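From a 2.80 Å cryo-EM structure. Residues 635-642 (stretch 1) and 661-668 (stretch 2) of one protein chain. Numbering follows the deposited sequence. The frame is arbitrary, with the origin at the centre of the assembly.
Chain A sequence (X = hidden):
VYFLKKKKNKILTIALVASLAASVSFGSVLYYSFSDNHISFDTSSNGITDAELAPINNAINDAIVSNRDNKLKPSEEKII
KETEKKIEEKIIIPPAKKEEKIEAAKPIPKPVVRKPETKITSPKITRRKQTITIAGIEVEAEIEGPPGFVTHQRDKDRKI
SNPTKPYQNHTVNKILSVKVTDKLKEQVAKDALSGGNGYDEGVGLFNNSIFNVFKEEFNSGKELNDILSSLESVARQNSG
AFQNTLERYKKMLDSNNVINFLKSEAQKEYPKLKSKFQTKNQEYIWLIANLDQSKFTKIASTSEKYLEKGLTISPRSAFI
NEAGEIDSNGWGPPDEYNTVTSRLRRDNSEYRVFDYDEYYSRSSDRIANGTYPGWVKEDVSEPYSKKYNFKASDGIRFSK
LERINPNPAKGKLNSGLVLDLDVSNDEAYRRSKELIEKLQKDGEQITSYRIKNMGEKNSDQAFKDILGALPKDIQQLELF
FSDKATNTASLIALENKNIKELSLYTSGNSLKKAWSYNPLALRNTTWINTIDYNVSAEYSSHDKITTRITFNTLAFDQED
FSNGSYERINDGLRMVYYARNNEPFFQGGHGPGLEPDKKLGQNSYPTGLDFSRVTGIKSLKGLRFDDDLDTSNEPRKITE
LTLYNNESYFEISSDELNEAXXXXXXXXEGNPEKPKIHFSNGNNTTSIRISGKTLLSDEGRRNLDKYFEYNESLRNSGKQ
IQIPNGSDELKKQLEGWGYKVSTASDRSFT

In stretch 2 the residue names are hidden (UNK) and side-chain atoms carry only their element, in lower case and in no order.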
# COMPACT_ATOMS: atom_id res chain seq x y z
N PRO A 635 27.87 -5.25 25.53
CA PRO A 635 26.52 -4.84 25.92
C PRO A 635 25.61 -4.55 24.71
O PRO A 635 26.01 -3.86 23.77
CB PRO A 635 26.73 -3.58 26.76
CG PRO A 635 27.97 -2.94 26.15
CD PRO A 635 28.80 -4.14 25.71
N ARG A 636 24.37 -5.02 24.72
CA ARG A 636 23.41 -4.80 23.61
C ARG A 636 23.04 -3.32 23.45
O ARG A 636 22.95 -2.60 24.43
CB ARG A 636 22.15 -5.65 23.81
CG ARG A 636 22.38 -7.15 24.08
CD ARG A 636 23.43 -7.75 23.17
NE ARG A 636 23.56 -9.20 23.31
CZ ARG A 636 24.30 -9.97 22.54
NH1 ARG A 636 24.33 -11.24 22.72
NH2 ARG A 636 25.05 -9.51 21.59
N LYS A 637 22.73 -2.88 22.22
CA LYS A 637 22.18 -1.55 21.93
C LYS A 637 20.95 -1.69 21.04
O LYS A 637 20.99 -2.42 20.06
CB LYS A 637 23.24 -0.66 21.25
CG LYS A 637 24.50 -0.34 22.05
CD LYS A 637 24.19 0.50 23.29
CE LYS A 637 25.44 0.89 24.10
NZ LYS A 637 26.15 2.05 23.55
N ILE A 638 19.86 -1.02 21.37
CA ILE A 638 18.62 -1.11 20.60
C ILE A 638 18.60 -0.04 19.52
O ILE A 638 19.18 1.03 19.69
CB ILE A 638 17.36 -1.16 21.49
CG1 ILE A 638 17.06 0.18 22.17
CG2 ILE A 638 17.48 -2.31 22.50
CD1 ILE A 638 15.75 0.20 22.97
N THR A 639 17.96 -0.34 18.39
CA THR A 639 17.81 0.59 17.25
C THR A 639 16.46 1.28 17.26
O THR A 639 16.30 2.32 16.64
CB THR A 639 18.03 -0.11 15.90
OG1 THR A 639 17.06 -1.08 15.62
CG2 THR A 639 19.39 -0.79 15.76
N GLU A 640 15.48 0.74 17.97
CA GLU A 640 14.09 1.18 17.92
C GLU A 640 13.37 0.90 19.24
O GLU A 640 13.57 -0.15 19.85
CB GLU A 640 13.42 0.48 16.74
CG GLU A 640 12.04 1.02 16.43
CD GLU A 640 11.64 0.63 15.00
OE1 GLU A 640 11.29 1.52 14.20
OE2 GLU A 640 11.69 -0.57 14.66
N LEU A 641 12.51 1.83 19.65
CA LEU A 641 11.74 1.78 20.88
C LEU A 641 10.32 2.27 20.64
O LEU A 641 10.11 3.45 20.42
CB LEU A 641 12.46 2.66 21.92
CG LEU A 641 11.73 2.77 23.27
CD1 LEU A 641 11.71 1.45 24.01
CD2 LEU A 641 12.40 3.83 24.14
N THR A 642 9.33 1.39 20.72
CA THR A 642 7.92 1.78 20.67
C THR A 642 7.34 1.81 22.08
O THR A 642 7.55 0.90 22.87
CB THR A 642 7.09 0.88 19.74
OG1 THR A 642 7.70 0.75 18.48
CG2 THR A 642 5.71 1.48 19.51
N UNK A 661 20.37 5.72 29.34
CA UNK A 661 20.67 6.73 28.33
C UNK A 661 21.32 6.21 27.02
O UNK A 661 20.72 6.27 25.95
n UNK A 661 23.52 8.32 30.27
c UNK A 661 22.77 7.40 29.75
c UNK A 661 21.51 7.84 29.00
o UNK A 661 23.12 6.23 29.85
N UNK A 662 22.55 5.71 27.11
CA UNK A 662 23.40 5.31 25.98
C UNK A 662 22.99 3.96 25.36
O UNK A 662 23.63 3.48 24.42
c UNK A 662 26.81 6.21 27.68
c UNK A 662 25.64 7.62 26.04
c UNK A 662 25.47 6.52 27.06
c UNK A 662 24.87 5.25 26.44
N UNK A 663 21.97 3.32 25.93
CA UNK A 663 21.47 1.98 25.61
C UNK A 663 20.56 1.97 24.38
O UNK A 663 20.42 0.95 23.71
o UNK A 663 22.03 1.76 30.17
c UNK A 663 21.44 1.09 29.34
c UNK A 663 21.87 1.09 27.89
c UNK A 663 20.78 1.47 26.88
n UNK A 663 20.37 0.43 29.70
N UNK A 664 20.00 3.12 24.02
CA UNK A 664 19.29 3.35 22.77
C UNK A 664 20.19 4.17 21.84
O UNK A 664 20.19 5.40 21.89
c UNK A 664 15.73 4.54 22.03
n UNK A 664 15.19 4.32 20.79
c UNK A 664 17.96 4.01 23.11
n UNK A 664 17.27 3.61 20.69
c UNK A 664 17.02 4.10 21.96
c UNK A 664 16.12 3.73 20.03
N UNK A 665 21.06 3.51 21.07
CA UNK A 665 22.10 4.13 20.24
C UNK A 665 22.36 3.36 18.93
O UNK A 665 23.48 3.34 18.42
c UNK A 665 23.38 4.37 21.06
c UNK A 665 23.96 6.82 20.94
c UNK A 665 25.78 5.16 20.82
c UNK A 665 24.32 5.43 20.45
N UNK A 666 21.34 2.74 18.35
CA UNK A 666 21.45 1.98 17.10
C UNK A 666 22.41 0.79 17.25
O UNK A 666 22.62 0.33 18.37
o UNK A 666 21.52 2.31 14.71
c UNK A 666 21.76 2.94 15.93
N UNK A 667 23.02 0.25 16.19
CA UNK A 667 24.16 -0.68 16.37
C UNK A 667 25.42 0.04 16.88
O UNK A 667 26.15 -0.51 17.70
c UNK A 667 24.45 -1.52 15.11
o UNK A 667 25.35 -2.56 15.41
c UNK A 667 25.08 -0.75 13.94
N UNK A 668 25.69 1.30 16.47
CA UNK A 668 26.96 1.98 16.76
C UNK A 668 26.99 3.49 16.53
O UNK A 668 26.07 4.07 15.96

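Position 661 carries four side-chain atoms: two carbons, the second bearing one oxygen and one nitrogen. This is a short amide, and it does not reach stretch 1. It is Asn 661. Its OD1 accepts a weak hydrogen bond from the backbone N of position 662, at 2.8 Å, just as a type I turn begins here and runs to position 664.

Position 662 has four carbons, forked at the second. The end of the side chain leads away from stretch 1. Its backbone matters more to the contact: Lys 637 NZ donates a hydrogen bond to the backbone O of 662 at 3.0 Å. The residue is Leu 662.

Position 663 has three carbons, the third bearing one oxygen and one nitrogen. That is an amide one carbon longer than the one at 661. CA-to-CB points away from stretch 1. The carbonyl does the work: Ile 638 N donates a hydrogen bond to the backbone O of 663 at 3.1 Å, in a nearly straight bond of 165°. Lys 637 CA also lies 3.5 Å from that O, a CA-H...O contact. It is Gln 663.

Position 664 has one carbon and then a five-membered ring of three carbons and two nitrogens. Ile 638 CG1 sits over one ring face, 4.1 Å from the ring centroid. Thr 639 O lies at the edge. Such a ring is an imidazole, so this is His 664. His 664 ND1 is the ring nitrogen that donates a weak hydrogen bond to Ile 638 O at 3.4 Å, and Leu 641 CB is 3.4 Å from His 664 NE2.

Position 665 again has four carbons, forked at the second. One end carbon is 4.2 Å from Lys 637 NZ. The backbone N of 665 donates a weak hydrogen bond to Ile 638 O at 3.4 Å. It is Leu 665.

Position 666 has one carbon and one oxygen, a small hydroxyl side chain. Its CA packs 3.7 Å from Thr 639 CG2, and its backbone N donates a weak hydrogen bond to Ile 638 O at 3.1 Å. It is Ser 666.

Position 667 has one carbon bearing one oxygen and one carbon. Its backbone N lies near Thr 639 CG2. It is Thr 667.

Position 668 has no side-chain atoms and makes no contact. It is Gly 668.

The contact combines backbone bonding at Ile 638 with the long Lys 637 side chain and the His 664 ring. Ile 638 N makes the straight bond, and Ile 638 O gathers three weak ones. Lys 637 NZ bonds Leu 662 O, while the His 664 ring packs on Ile 638 CG1.

Stretch 2 661-668: NLQHLSTG
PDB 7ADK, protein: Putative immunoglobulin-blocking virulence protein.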